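Local coordinates for uncharacterized protein (Bombyx mori, PDB 5AZ0) that probably catalyses the NAD(P)H-dependent reduction of carbonyl compounds to alcohols, as an aldo-keto reductase of the silkworm, at residues K10-D15 / P192-Q197; E16-G21 / Y66-T71; D70-Y75 / T102-Q107; D98-T103 / V131-M136. All coordinates share one frame; numbering follows the deposited sequence.

Interaction 1 (K10-D15 / P192-Q197); sequences KLNNGD and PPAVNQ
Asn12 ND2 donates to Pro193 O at 2.9 Å in a fairly straight bond (162° at the hydrogen), arriving from above the carbonyl plane. The other end of the same amide, OD1, lies 3.3 Å from Ala194 CA, and a water that donates to this oxygen also donates to Pro192 O. Asparagine suits the place because its short, flat amide offers a donor and an acceptor side by side to a backbone whose prolines, Pro192 and Pro193, offer carbonyls but no N-H. With CG lodged between the backbone N and the carbonyl carbon (chi1 64°), the amide is turned so that ND2 reaches Pro193 O while OD1 lies against Ala194. A second water accepts from Asn12 N and donates to Ala194 O at 2.6 Å.

Asn12 stands in a type I turn, Leu11 to Gly14, of the hairpin formed by strands 8-10 and 16-18. Asn13 OD1 stiffens it with an Asx turn, accepting from Asp15 N, and Gly14 takes a positive phi (99°). Beside the polar link Leu11 goes inward: its CD2 meets Val195 CG1 at 3.8 Å, and its side chain also rests on Val219 of the next barrel strand. The hairpin tip is thus fastened to the start of strand 195-199 by one direct bond and two water bridges to main-chain atoms, and by a leucine side chain that adds apolar contact.

Interaction 2 (E16-G21 / Y66-T71); sequences EIPALG and YRHIDT. With ACT (acetate ion), chain H.
His68 lies against the backbone of Pro18 and Gly21. Its ND1 donates to Pro18 O at 2.9 Å, with the oxygen in the ring plane and the N-H nearly straight at 166°, which fixes the ring's rotation. Gly21 CA sits over one ring face, 3.8 Å from the centroid, as a CH-pi contact; with no side chain, glycine lets the main chain come this close to the ring. The Pro18 ring leans on the beta carbon of His68, Pro18 CB to His68 CB at 3.7 Å, while Ile17 brings CD1 to within 3.7 Å of His68 CE1. The imidazole reaches Pro18 O, Gly21 CA and Ile17 because CG is anti to the backbone N (chi1 177°), which carries the ring out over the 16-21 chain.

The N-terminal hairpin of strands 8-10 and 16-18 is thereby joined to strand 68-70 of the parallel barrel, as in other aldo-keto reductases, where such a hairpin closes the bottom of the (beta/alpha)8 barrel. Further out, a water donates to Leu20 O and accepts from Arg67 N. Leu20 CD2 touches Tyr66 OH at 3.7 Å, the hydroxyl itself being hydrogen-bonded to Val284 O. Arg67 turns its guanidinium off the contact: NH1 donates to Tyr66 O and also meets Ile62 O, whereas NE and NH2 bind the two oxygens of an acetate, probably from the crystallisation liquor, Arg67 NE to acetate O at 2.9 Å.

Interaction 3 (D70-Y75 / T102-Q107); sequences DTAHFY and TTKVWQ
Lys104 NZ donates to Asp70 OD2 and Tyr75 OH, each 2.8 Å from it, the carboxylate oxygen taking it on its syn lone pair as a salt bridge. The lysine gets there by length: beyond CG its chain is fully extended (chi2 174°), running past Ala72 CB, which lies 3.8 Å from Lys104 CB. Ala72 is small enough for this and also sits over the centre of the Tyr75 ring, whose hydroxyl reaches NZ; Asp70 crosses the lysine at about a right angle.

Further along, Phe74 and Trp106 both hold CG anti to the backbone N, and their rings form a tight offset stack, the Phe74 ring and the six-membered ring of Trp106 having centroids 3.6 Å apart and planes at 5°. Gln107 NE2 lies over the opposite indole face, and Trp106 NE1 bonds to Met341 O. Asp70 pairs with Thr102 in a parallel bridge, and Thr71 N donates to Thr102 O at 2.8 Å.

The nearest atoms of an acetate, probably from the crystallisation liquor, are about 3 Å from the Asp70 side chain. Asp, Tyr and Lys so placed at the C-terminal mouth of a barrel match the catalytic tetrad of aldo-keto reductases, with His137 probably the fourth member.

Interaction 4 (D98-T103 / V131-M136); sequences DLFITT and VNLVLM
Phe100 and Asn132 meet where two parallel strands of the TIM barrel begin to pair. Strands 100-103 and 133-136, whose axes approach to 4.8 Å, are the two strands of a right-handed beta-alpha-beta crossover completed by helix 112-126. The packing is tight on the side of Phe100 and Leu133: Asn132 CB stands over the centre of the Phe100 ring as a CH-pi contact, 3.6 Å from the centroid, and Leu133 CB lies 3.7 Å from Phe100 CE1. Leu133 runs alongside Thr102, pointing the same way, and then touches Val195, two strands along, inside the barrel, its branched apolar group packing against neighbouring strands. On the other face Thr103 CG2 meets Val131 CG1 at 3.9 Å; Val131 and Val134 pack outward on helix 112-126, their short beta-branched side chains lying close between strand and helix.

The looser side is the N-terminal edge, where Asn132 is partly exposed. Here a water donates to Leu99 O and accepts from Asn132 ND2. Asn132 OD1 takes over the role of a strand carbonyl, accepting from Ile101 N at 2.9 Å with the donor above its carbonyl plane, and it also receives Arg96 NH2. With CG anti to the carbonyl carbon (chi1 -61°), the amide reaches toward Leu99 O and Ile101 N. Ile101 O in turn accepts from Asn132 N at 3.0 Å, and more weakly from Leu133 N.

In the fold
Interactions 2, 3 and 4 follow neighbouring strands of one parallel barrel: 2 and 3 share Asp70 and Thr71, and 3 and 4 share Thr102 and Thr103. Interactions 1 and 2 both anchor the N-terminal hairpin, tied to each other by the salt bridge Lys10 NZ to Glu16 OE2 (2.8 Å). Interaction 3 holds the probable catalytic cluster; its centre is about 17 Å from that of interaction 1, yet Gln197 reaches between them, Gln197 OE1 being 2.9 Å from Lys104 NZ and Gln197 NE2 3.0 Å from Asp70 OD1, both probable hydrogen bonds. Within the barrel, Val195 CG2 packs on Leu135 CD2 at 3.5 Å, joining interactions 1 and 4.

Interaction 1 (K10-D15 / P192-Q197)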
loop_
_atom_site.group_PDB
_atom_site.type_symbol
_atom_site.label_atom_id
_atom_site.label_comp_id
_atom_site.label_asym_id
_atom_site.label_seq_id
_atom_site.Cartn_x
_atom_site.Cartn_y
_atom_site.Cartn_z
ATOM N N LYS A 10 1.868 9.584 -12.766
ATOM C CA LYS A 10 1.137 10.809 -12.590
ATOM C C LYS A 10 -0.238 10.478 -11.986
ATOM O O LYS A 10 -0.947 9.614 -12.460
ATOM C CB LYS A 10 0.967 11.503 -13.938
ATOM C CG LYS A 10 2.220 11.642 -14.841
ATOM C CD LYS A 10 3.330 12.309 -14.088
ATOM C CE LYS A 10 4.328 13.086 -14.990
ATOM N NZ LYS A 10 4.735 14.340 -14.214
ATOM N N LEU A 11 -0.638 11.194 -10.977
ATOM C CA LEU A 11 -1.974 11.040 -10.387
ATOM C C LEU A 11 -2.982 11.951 -11.054
ATOM O O LEU A 11 -2.634 12.925 -11.705
ATOM C CB LEU A 11 -1.927 11.389 -8.897
ATOM C CG LEU A 11 -1.029 10.498 -8.032
ATOM C CD1 LEU A 11 -0.958 11.150 -6.650
ATOM C CD2 LEU A 11 -1.518 9.071 -8.024
ATOM N N ASN A 12 -4.251 11.644 -10.837
ATOM C CA ASN A 12 -5.369 12.433 -11.416
ATOM C C ASN A 12 -5.622 13.748 -10.784
ATOM O O ASN A 12 -6.573 14.471 -11.149
ATOM C CB ASN A 12 -6.647 11.589 -11.405
ATOM C CG ASN A 12 -7.119 11.226 -10.003
ATOM O OD1 ASN A 12 -6.502 11.625 -8.979
ATOM N ND2 ASN A 12 -8.139 10.381 -9.946
ATOM N N ASN A 13 -4.735 14.146 -9.873
ATOM C CA ASN A 13 -4.750 15.487 -9.337
ATOM C C ASN A 13 -3.539 16.370 -9.688
ATOM O O ASN A 13 -3.347 17.427 -9.064
ATOM C CB ASN A 13 -4.821 15.392 -7.809
ATOM C CG ASN A 13 -3.463 15.058 -7.190
ATOM O OD1 ASN A 13 -2.578 14.502 -7.822
ATOM N ND2 ASN A 13 -3.307 15.404 -5.933
ATOM N N GLY A 14 -2.708 15.953 -10.625
ATOM C CA GLY A 14 -1.545 16.776 -10.992
ATOM C C GLY A 14 -0.197 16.376 -10.361
ATOM O O GLY A 14 0.865 16.878 -10.784
ATOM N N ASP A 15 -0.220 15.512 -9.352
ATOM C CA ASP A 15 0.981 15.204 -8.593
ATOM C C ASP A 15 1.551 13.904 -9.096
ATOM O O ASP A 15 0.874 13.093 -9.622
ATOM C CB ASP A 15 0.714 15.067 -7.095
ATOM C CG ASP A 15 0.331 16.367 -6.427
ATOM O OD1 ASP A 15 0.595 17.426 -7.009
ATOM O OD2 ASP A 15 -0.367 16.324 -5.388
ATOM N N PRO A 192 -12.277 12.821 -7.097
ATOM C CA PRO A 192 -12.078 11.380 -7.152
ATOM C C PRO A 192 -10.866 10.914 -6.362
ATOM O O PRO A 192 -9.949 11.686 -6.182
ATOM C CB PRO A 192 -11.863 11.124 -8.633
ATOM C CG PRO A 192 -11.144 12.350 -9.063
ATOM C CD PRO A 192 -11.689 13.496 -8.278
ATOM N N PRO A 193 -10.854 9.655 -5.932
ATOM C CA PRO A 193 -9.667 9.119 -5.342
ATOM C C PRO A 193 -8.532 9.128 -6.344
ATOM O O PRO A 193 -8.756 8.881 -7.561
ATOM C CB PRO A 193 -10.035 7.696 -5.040
ATOM C CG PRO A 193 -11.134 7.357 -6.062
ATOM C CD PRO A 193 -11.898 8.634 -6.138
ATOM N N ALA A 194 -7.324 9.361 -5.826
ATOM C CA ALA A 194 -6.129 9.350 -6.600
ATOM C C ALA A 194 -5.611 7.952 -6.780
ATOM O O ALA A 194 -4.973 7.660 -7.788
ATOM C CB ALA A 194 -5.076 10.218 -5.912
ATOM N N VAL A 195 -5.743 7.122 -5.747
ATOM C CA VAL A 195 -5.282 5.794 -5.844
ATOM C C VAL A 195 -6.306 4.846 -5.231
ATOM O O VAL A 195 -7.127 5.250 -4.427
ATOM C CB VAL A 195 -3.890 5.550 -5.131
ATOM C CG1 VAL A 195 -2.824 6.584 -5.484
ATOM C CG2 VAL A 195 -4.027 5.427 -3.667
ATOM N N ASN A 196 -6.146 3.571 -5.547
ATOM C CA ASN A 196 -6.765 2.449 -4.834
ATOM C C ASN A 196 -5.648 1.567 -4.547
ATOM O O ASN A 196 -4.971 1.045 -5.478
ATOM C CB ASN A 196 -7.818 1.715 -5.692
ATOM C CG ASN A 196 -8.599 0.638 -4.919
ATOM O OD1 ASN A 196 -8.602 0.603 -3.699
ATOM N ND2 ASN A 196 -9.269 -0.243 -5.656
ATOM N N GLN A 197 -5.376 1.407 -3.263
ATOM C CA GLN A 197 -4.290 0.519 -2.791
ATOM C C GLN A 197 -4.854 -0.808 -2.396
ATOM O O GLN A 197 -5.669 -0.880 -1.471
ATOM C CB GLN A 197 -3.462 1.134 -1.626
ATOM C CG GLN A 197 -2.351 0.227 -1.184
ATOM C CD GLN A 197 -1.418 0.808 -0.081
ATOM O OE1 GLN A 197 -1.137 0.136 0.867
ATOM N NE2 GLN A 197 -0.878 1.990 -0.286
HETATM O O HOH W 1 -7.734 13.021 -6.957
HETATM O O HOH W 2 -4.688 8.895 -10.088
#

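Interaction 2 (E16-G21 / Y66-T71)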
loop_
_atom_site.group_PDB
_atom_site.type_symbol
_atom_site.label_atom_id
_atom_site.label_comp_id
_atom_site.label_asym_id
_atom_site.label_seq_id
_atom_site.Cartn_x
_atom_site.Cartn_y
_atom_site.Cartn_z
ATOM N N GLU A 16 2.807 13.717 -8.824
ATOM C CA GLU A 16 3.533 12.458 -9.093
ATOM C C GLU A 16 3.601 11.555 -7.917
ATOM O O GLU A 16 3.738 12.033 -6.801
ATOM C CB GLU A 16 5.036 12.819 -9.366
ATOM C CG GLU A 16 5.138 13.564 -10.645
ATOM C CD GLU A 16 6.552 13.684 -11.169
ATOM O OE1 GLU A 16 7.483 13.980 -10.396
ATOM O OE2 GLU A 16 6.643 13.513 -12.354
ATOM N N ILE A 17 3.624 10.266 -8.174
ATOM C CA ILE A 17 3.842 9.294 -7.179
ATOM C C ILE A 17 4.954 8.334 -7.636
ATOM O O ILE A 17 4.857 7.795 -8.706
ATOM C CB ILE A 17 2.574 8.538 -6.848
ATOM C CG1 ILE A 17 2.831 7.640 -5.611
ATOM C CG2 ILE A 17 2.027 7.712 -8.010
ATOM C CD1 ILE A 17 1.535 7.105 -4.993
ATOM N N PRO A 18 6.000 8.140 -6.826
ATOM C CA PRO A 18 7.073 7.216 -7.243
ATOM C C PRO A 18 6.556 5.803 -7.318
ATOM O O PRO A 18 5.811 5.340 -6.394
ATOM C CB PRO A 18 8.134 7.355 -6.112
ATOM C CG PRO A 18 7.917 8.745 -5.555
ATOM C CD PRO A 18 6.397 8.937 -5.631
ATOM N N ALA A 19 6.995 5.108 -8.365
ATOM C CA ALA A 19 6.486 3.766 -8.726
ATOM C C ALA A 19 6.827 2.669 -7.780
ATOM O O ALA A 19 6.269 1.558 -7.855
ATOM C CB ALA A 19 6.983 3.399 -10.055
ATOM N N LEU A 20 7.737 2.963 -6.850
ATOM C CA LEU A 20 8.065 2.051 -5.780
ATOM C C LEU A 20 8.050 2.820 -4.482
ATOM O O LEU A 20 8.438 3.979 -4.446
ATOM C CB LEU A 20 9.421 1.500 -6.058
ATOM C CG LEU A 20 10.006 0.393 -5.208
ATOM C CD1 LEU A 20 9.356 -0.899 -5.640
ATOM C CD2 LEU A 20 11.527 0.359 -5.519
ATOM N N GLY A 21 7.498 2.202 -3.449
ATOM C CA GLY A 21 7.416 2.776 -2.110
ATOM C C GLY A 21 7.935 1.822 -1.039
ATOM O O GLY A 21 7.877 0.590 -1.210
ATOM N N TYR A 66 15.160 6.235 -2.539
ATOM C CA TYR A 66 13.725 6.059 -2.315
ATOM C C TYR A 66 13.196 7.405 -1.759
ATOM O O TYR A 66 13.832 8.071 -0.913
ATOM C CB TYR A 66 13.454 4.998 -1.301
ATOM C CG TYR A 66 13.535 3.549 -1.728
ATOM C CD1 TYR A 66 14.741 2.939 -2.140
ATOM C CD2 TYR A 66 12.399 2.723 -1.606
ATOM C CE1 TYR A 66 14.790 1.537 -2.392
ATOM C CE2 TYR A 66 12.440 1.396 -1.900
ATOM C CZ TYR A 66 13.629 0.771 -2.277
ATOM O OH TYR A 66 13.530 -0.614 -2.533
ATOM N N ARG A 67 12.066 7.803 -2.286
ATOM C CA ARG A 67 11.316 8.976 -1.832
ATOM C C ARG A 67 9.900 8.717 -1.315
ATOM O O ARG A 67 9.364 9.552 -0.555
ATOM C CB ARG A 67 11.262 9.922 -2.972
ATOM C CG ARG A 67 12.646 10.399 -3.464
ATOM C CD ARG A 67 13.414 11.183 -2.380
ATOM N NE ARG A 67 14.774 11.564 -2.811
ATOM C CZ ARG A 67 15.889 10.926 -2.451
ATOM N NH1 ARG A 67 15.893 9.865 -1.635
ATOM N NH2 ARG A 67 17.042 11.397 -2.891
ATOM N N HIS A 68 9.354 7.530 -1.635
ATOM C CA HIS A 68 7.993 7.161 -1.336
ATOM C C HIS A 68 7.986 6.266 -0.120
ATOM O O HIS A 68 8.579 5.189 -0.112
ATOM C CB HIS A 68 7.352 6.508 -2.599
ATOM C CG HIS A 68 5.946 6.004 -2.455
ATOM N ND1 HIS A 68 5.237 5.562 -3.565
ATOM C CD2 HIS A 68 5.101 5.885 -1.385
ATOM C CE1 HIS A 68 4.053 5.122 -3.168
ATOM N NE2 HIS A 68 3.941 5.312 -1.860
ATOM N N ILE A 69 7.289 6.728 0.922
ATOM C CA ILE A 69 7.145 6.035 2.171
ATOM C C ILE A 69 5.655 5.800 2.486
ATOM O O ILE A 69 4.897 6.733 2.591
ATOM C CB ILE A 69 7.744 6.889 3.325
ATOM C CG1 ILE A 69 9.214 7.189 3.100
ATOM C CG2 ILE A 69 7.599 6.150 4.658
ATOM C CD1 ILE A 69 9.698 8.310 4.025
ATOM N N ASP A 70 5.272 4.551 2.711
ATOM C CA ASP A 70 3.879 4.180 2.916
ATOM C C ASP A 70 3.717 3.823 4.334
ATOM O O ASP A 70 4.408 2.898 4.826
ATOM C CB ASP A 70 3.511 2.961 2.032
ATOM C CG ASP A 70 2.040 2.581 2.144
ATOM O OD1 ASP A 70 1.220 3.267 1.474
ATOM O OD2 ASP A 70 1.729 1.593 2.914
ATOM N N THR A 71 2.892 4.567 5.056
ATOM C CA THR A 71 2.624 4.150 6.382
ATOM C C THR A 71 1.148 4.304 6.708
ATOM O O THR A 71 0.362 4.585 5.832
ATOM C CB THR A 71 3.550 4.882 7.426
ATOM O OG1 THR A 71 3.515 4.140 8.652
ATOM C CG2 THR A 71 3.130 6.290 7.691
HETATM C C ACT H . 15.787 14.342 -4.858
HETATM O O ACT H . 14.732 13.617 -4.813
HETATM O OXT ACT H . 16.816 14.121 -4.165
HETATM C CH3 ACT H . 15.842 15.539 -5.764
HETATM O O HOH W 3 10.568 5.668 -3.763
#

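Interaction 3 (D70-Y75 / T102-Q107)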
loop_
_atom_site.group_PDB
_atom_site.type_symbol
_atom_site.label_atom_id
_atom_site.label_comp_id
_atom_site.label_asym_id
_atom_site.label_seq_id
_atom_site.Cartn_x
_atom_site.Cartn_y
_atom_site.Cartn_z
ATOM N N ASP A 70 5.272 4.551 2.711
ATOM C CA ASP A 70 3.879 4.180 2.916
ATOM C C ASP A 70 3.717 3.823 4.334
ATOM O O ASP A 70 4.408 2.898 4.826
ATOM C CB ASP A 70 3.511 2.961 2.032
ATOM C CG ASP A 70 2.040 2.581 2.144
ATOM O OD1 ASP A 70 1.220 3.267 1.474
ATOM O OD2 ASP A 70 1.729 1.593 2.914
ATOM N N THR A 71 2.892 4.567 5.056
ATOM C CA THR A 71 2.624 4.150 6.382
ATOM C C THR A 71 1.148 4.304 6.708
ATOM O O THR A 71 0.362 4.585 5.832
ATOM C CB THR A 71 3.550 4.882 7.426
ATOM O OG1 THR A 71 3.515 4.140 8.652
ATOM C CG2 THR A 71 3.130 6.290 7.691
ATOM N N ALA A 72 0.801 4.125 7.977
ATOM C CA ALA A 72 -0.601 4.168 8.423
ATOM C C ALA A 72 -0.697 4.377 9.947
ATOM O O ALA A 72 0.162 3.950 10.615
ATOM C CB ALA A 72 -1.336 2.879 8.032
ATOM N N HIS A 73 -1.773 4.975 10.453
ATOM C CA HIS A 73 -2.049 4.951 11.855
ATOM C C HIS A 73 -1.931 3.549 12.440
ATOM O O HIS A 73 -1.163 3.306 13.415
ATOM C CB HIS A 73 -3.412 5.542 12.120
ATOM C CG HIS A 73 -3.798 5.527 13.562
ATOM N ND1 HIS A 73 -5.104 5.638 13.989
ATOM C CD2 HIS A 73 -3.038 5.390 14.687
ATOM C CE1 HIS A 73 -5.135 5.592 15.315
ATOM N NE2 HIS A 73 -3.885 5.428 15.758
ATOM N N PHE A 74 -2.589 2.597 11.778
ATOM C CA PHE A 74 -2.539 1.204 12.224
ATOM C C PHE A 74 -1.166 0.563 12.350
ATOM O O PHE A 74 -1.052 -0.435 12.999
ATOM C CB PHE A 74 -3.414 0.340 11.300
ATOM C CG PHE A 74 -3.622 -1.066 11.786
ATOM C CD1 PHE A 74 -4.426 -1.305 12.888
ATOM C CD2 PHE A 74 -3.049 -2.164 11.107
ATOM C CE1 PHE A 74 -4.636 -2.626 13.356
ATOM C CE2 PHE A 74 -3.261 -3.486 11.558
ATOM C CZ PHE A 74 -4.048 -3.712 12.691
ATOM N N TYR A 75 -0.149 1.044 11.651
ATOM C CA TYR A 75 1.147 0.392 11.675
ATOM C C TYR A 75 2.031 0.717 12.885
ATOM O O TYR A 75 3.115 0.157 13.011
ATOM C CB TYR A 75 1.894 0.675 10.403
ATOM C CG TYR A 75 1.181 0.293 9.089
ATOM C CD1 TYR A 75 0.085 -0.577 9.041
ATOM C CD2 TYR A 75 1.653 0.812 7.907
ATOM C CE1 TYR A 75 -0.525 -0.897 7.829
ATOM C CE2 TYR A 75 1.064 0.499 6.694
ATOM C CZ TYR A 75 -0.013 -0.354 6.636
ATOM O OH TYR A 75 -0.555 -0.585 5.380
ATOM N N THR A 102 2.721 8.736 2.610
ATOM C CA THR A 102 1.298 8.291 2.682
ATOM C C THR A 102 0.957 7.826 4.095
ATOM O O THR A 102 1.757 7.126 4.734
ATOM C CB THR A 102 1.074 7.081 1.754
ATOM O OG1 THR A 102 1.214 7.485 0.398
ATOM C CG2 THR A 102 -0.369 6.531 1.885
ATOM N N THR A 103 -0.195 8.223 4.610
ATOM C CA THR A 103 -0.728 7.583 5.797
ATOM C C THR A 103 -2.210 7.194 5.547
ATOM O O THR A 103 -2.716 7.404 4.460
ATOM C CB THR A 103 -0.528 8.383 7.109
ATOM O OG1 THR A 103 -0.865 7.513 8.211
ATOM C CG2 THR A 103 -1.407 9.585 7.163
ATOM N N LYS A 104 -2.867 6.617 6.546
ATOM C CA LYS A 104 -4.136 5.918 6.360
ATOM C C LYS A 104 -4.988 5.997 7.647
ATOM O O LYS A 104 -4.436 6.030 8.730
ATOM C CB LYS A 104 -3.963 4.474 5.882
ATOM C CG LYS A 104 -2.946 4.278 4.787
ATOM C CD LYS A 104 -2.739 2.797 4.482
ATOM C CE LYS A 104 -1.444 2.715 3.680
ATOM N NZ LYS A 104 -0.969 1.358 3.468
ATOM N N VAL A 105 -6.296 6.111 7.466
ATOM C CA VAL A 105 -7.293 6.302 8.537
ATOM C C VAL A 105 -7.993 4.953 8.672
ATOM O O VAL A 105 -8.595 4.393 7.644
ATOM C CB VAL A 105 -8.337 7.322 8.076
ATOM C CG1 VAL A 105 -9.535 7.444 9.032
ATOM C CG2 VAL A 105 -7.657 8.682 7.929
ATOM N N TRP A 106 -8.040 4.465 9.907
ATOM C CA TRP A 106 -8.598 3.167 10.206
ATOM C C TRP A 106 -10.106 3.182 10.430
ATOM O O TRP A 106 -10.775 4.262 10.384
ATOM C CB TRP A 106 -7.836 2.618 11.437
ATOM C CG TRP A 106 -7.882 1.119 11.720
ATOM C CD1 TRP A 106 -8.479 0.525 12.807
ATOM C CD2 TRP A 106 -7.272 0.053 10.976
ATOM N NE1 TRP A 106 -8.300 -0.840 12.770
ATOM C CE2 TRP A 106 -7.556 -1.172 11.682
ATOM C CE3 TRP A 106 -6.548 -0.010 9.798
ATOM C CZ2 TRP A 106 -7.128 -2.411 11.233
ATOM C CZ3 TRP A 106 -6.096 -1.241 9.336
ATOM C CH2 TRP A 106 -6.385 -2.443 10.051
ATOM N N GLN A 107 -10.655 1.983 10.724
ATOM C CA GLN A 107 -12.108 1.656 10.595
ATOM C C GLN A 107 -12.969 2.332 11.590
ATOM O O GLN A 107 -14.167 2.593 11.312
ATOM C CB GLN A 107 -12.368 0.134 10.692
ATOM C CG GLN A 107 -11.994 -0.635 9.425
ATOM C CD GLN A 107 -10.511 -0.678 9.109
ATOM O OE1 GLN A 107 -9.995 0.227 8.476
ATOM N NE2 GLN A 107 -9.843 -1.750 9.458
HETATM O O HOH W 4 1.491 4.983 -0.599
HETATM O O HOH W 5 -7.041 5.902 11.946
HETATM O O HOH W 6 -4.693 3.102 9.604
#

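Interaction 4 (D98-T103 / V131-M136)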
loop_
_atom_site.group_PDB
_atom_site.type_symbol
_atom_site.label_atom_id
_atom_site.label_comp_id
_atom_site.label_asym_id
_atom_site.label_seq_id
_atom_site.Cartn_x
_atom_site.Cartn_y
_atom_site.Cartn_z
ATOM N N ASP A 98 10.870 16.590 -1.519
ATOM C CA ASP A 98 11.287 15.489 -2.373
ATOM C C ASP A 98 10.547 14.201 -2.005
ATOM O O ASP A 98 10.662 13.229 -2.735
ATOM C CB ASP A 98 12.800 15.236 -2.214
ATOM C CG ASP A 98 13.658 16.522 -2.508
ATOM O OD1 ASP A 98 13.326 17.289 -3.426
ATOM O OD2 ASP A 98 14.601 16.769 -1.748
ATOM N N LEU A 99 9.969 14.147 -0.803
ATOM C CA LEU A 99 9.415 12.915 -0.308
ATOM C C LEU A 99 7.914 12.825 -0.648
ATOM O O LEU A 99 7.254 13.837 -0.642
ATOM C CB LEU A 99 9.591 12.825 1.180
ATOM C CG LEU A 99 11.036 12.818 1.615
ATOM C CD1 LEU A 99 11.080 12.948 3.143
ATOM C CD2 LEU A 99 11.677 11.534 1.176
ATOM N N PHE A 100 7.449 11.602 -0.890
ATOM C CA PHE A 100 6.054 11.274 -1.022
ATOM C C PHE A 100 5.690 10.408 0.148
ATOM O O PHE A 100 6.106 9.262 0.196
ATOM C CB PHE A 100 5.805 10.496 -2.322
ATOM C CG PHE A 100 4.356 10.387 -2.673
ATOM C CD1 PHE A 100 3.508 9.431 -2.008
ATOM C CD2 PHE A 100 3.799 11.283 -3.553
ATOM C CE1 PHE A 100 2.152 9.403 -2.298
ATOM C CE2 PHE A 100 2.441 11.266 -3.853
ATOM C CZ PHE A 100 1.618 10.325 -3.249
ATOM N N ILE A 101 4.892 10.934 1.097
ATOM C CA ILE A 101 4.560 10.207 2.301
ATOM C C ILE A 101 3.075 9.977 2.411
ATOM O O ILE A 101 2.277 10.887 2.265
ATOM C CB ILE A 101 5.037 11.003 3.536
ATOM C CG1 ILE A 101 6.566 11.152 3.481
ATOM C CG2 ILE A 101 4.622 10.313 4.840
ATOM C CD1 ILE A 101 7.049 12.188 4.488
ATOM N N THR A 102 2.721 8.736 2.610
ATOM C CA THR A 102 1.298 8.291 2.682
ATOM C C THR A 102 0.957 7.826 4.095
ATOM O O THR A 102 1.757 7.126 4.734
ATOM C CB THR A 102 1.074 7.081 1.754
ATOM O OG1 THR A 102 1.214 7.485 0.398
ATOM C CG2 THR A 102 -0.369 6.531 1.885
ATOM N N THR A 103 -0.195 8.223 4.610
ATOM C CA THR A 103 -0.728 7.583 5.797
ATOM C C THR A 103 -2.210 7.194 5.547
ATOM O O THR A 103 -2.716 7.404 4.460
ATOM C CB THR A 103 -0.528 8.383 7.109
ATOM O OG1 THR A 103 -0.865 7.513 8.211
ATOM C CG2 THR A 103 -1.407 9.585 7.163
ATOM N N VAL A 131 0.570 15.396 4.612
ATOM C CA VAL A 131 1.017 14.223 3.890
ATOM C C VAL A 131 0.801 14.473 2.406
ATOM O O VAL A 131 0.054 15.376 2.027
ATOM C CB VAL A 131 0.301 12.905 4.294
ATOM C CG1 VAL A 131 0.866 12.343 5.633
ATOM C CG2 VAL A 131 -1.220 13.039 4.349
ATOM N N ASN A 132 1.452 13.655 1.595
ATOM C CA ASN A 132 1.234 13.673 0.146
ATOM C C ASN A 132 -0.026 12.900 -0.235
ATOM O O ASN A 132 -0.649 13.238 -1.242
ATOM C CB ASN A 132 2.397 13.096 -0.616
ATOM C CG ASN A 132 3.670 13.899 -0.347
ATOM O OD1 ASN A 132 4.303 13.718 0.720
ATOM N ND2 ASN A 132 4.010 14.821 -1.280
ATOM N N LEU A 133 -0.367 11.887 0.559
ATOM C CA LEU A 133 -1.524 11.081 0.256
ATOM C C LEU A 133 -2.130 10.540 1.568
ATOM O O LEU A 133 -1.391 10.073 2.431
ATOM C CB LEU A 133 -1.106 9.943 -0.700
ATOM C CG LEU A 133 -2.195 8.900 -0.993
ATOM C CD1 LEU A 133 -3.360 9.536 -1.779
ATOM C CD2 LEU A 133 -1.542 7.795 -1.824
ATOM N N VAL A 134 -3.457 10.592 1.711
ATOM C CA VAL A 134 -4.102 9.866 2.800
ATOM C C VAL A 134 -5.184 8.945 2.227
ATOM O O VAL A 134 -5.961 9.375 1.369
ATOM C CB VAL A 134 -4.611 10.845 3.860
ATOM C CG1 VAL A 134 -5.729 11.739 3.359
ATOM C CG2 VAL A 134 -5.088 10.103 5.110
ATOM N N LEU A 135 -5.233 7.729 2.725
ATOM C CA LEU A 135 -6.199 6.705 2.327
ATOM C C LEU A 135 -7.204 6.307 3.401
ATOM O O LEU A 135 -6.905 6.278 4.601
ATOM C CB LEU A 135 -5.473 5.430 1.916
ATOM C CG LEU A 135 -4.291 5.582 0.979
ATOM C CD1 LEU A 135 -3.572 4.246 0.734
ATOM C CD2 LEU A 135 -4.728 6.196 -0.343
ATOM N N MET A 136 -8.384 5.959 2.924
ATOM C CA MET A 136 -9.323 5.147 3.646
ATOM C C MET A 136 -8.839 3.739 3.676
ATOM O O MET A 136 -8.754 3.034 2.648
ATOM C CB MET A 136 -10.721 5.317 3.065
ATOM C CG MET A 136 -11.827 4.800 4.030
ATOM S SD MET A 136 -13.477 4.753 3.294
ATOM C CE MET A 136 -13.618 6.303 2.379
HETATM O O HOH W 7 6.320 16.665 -1.315
#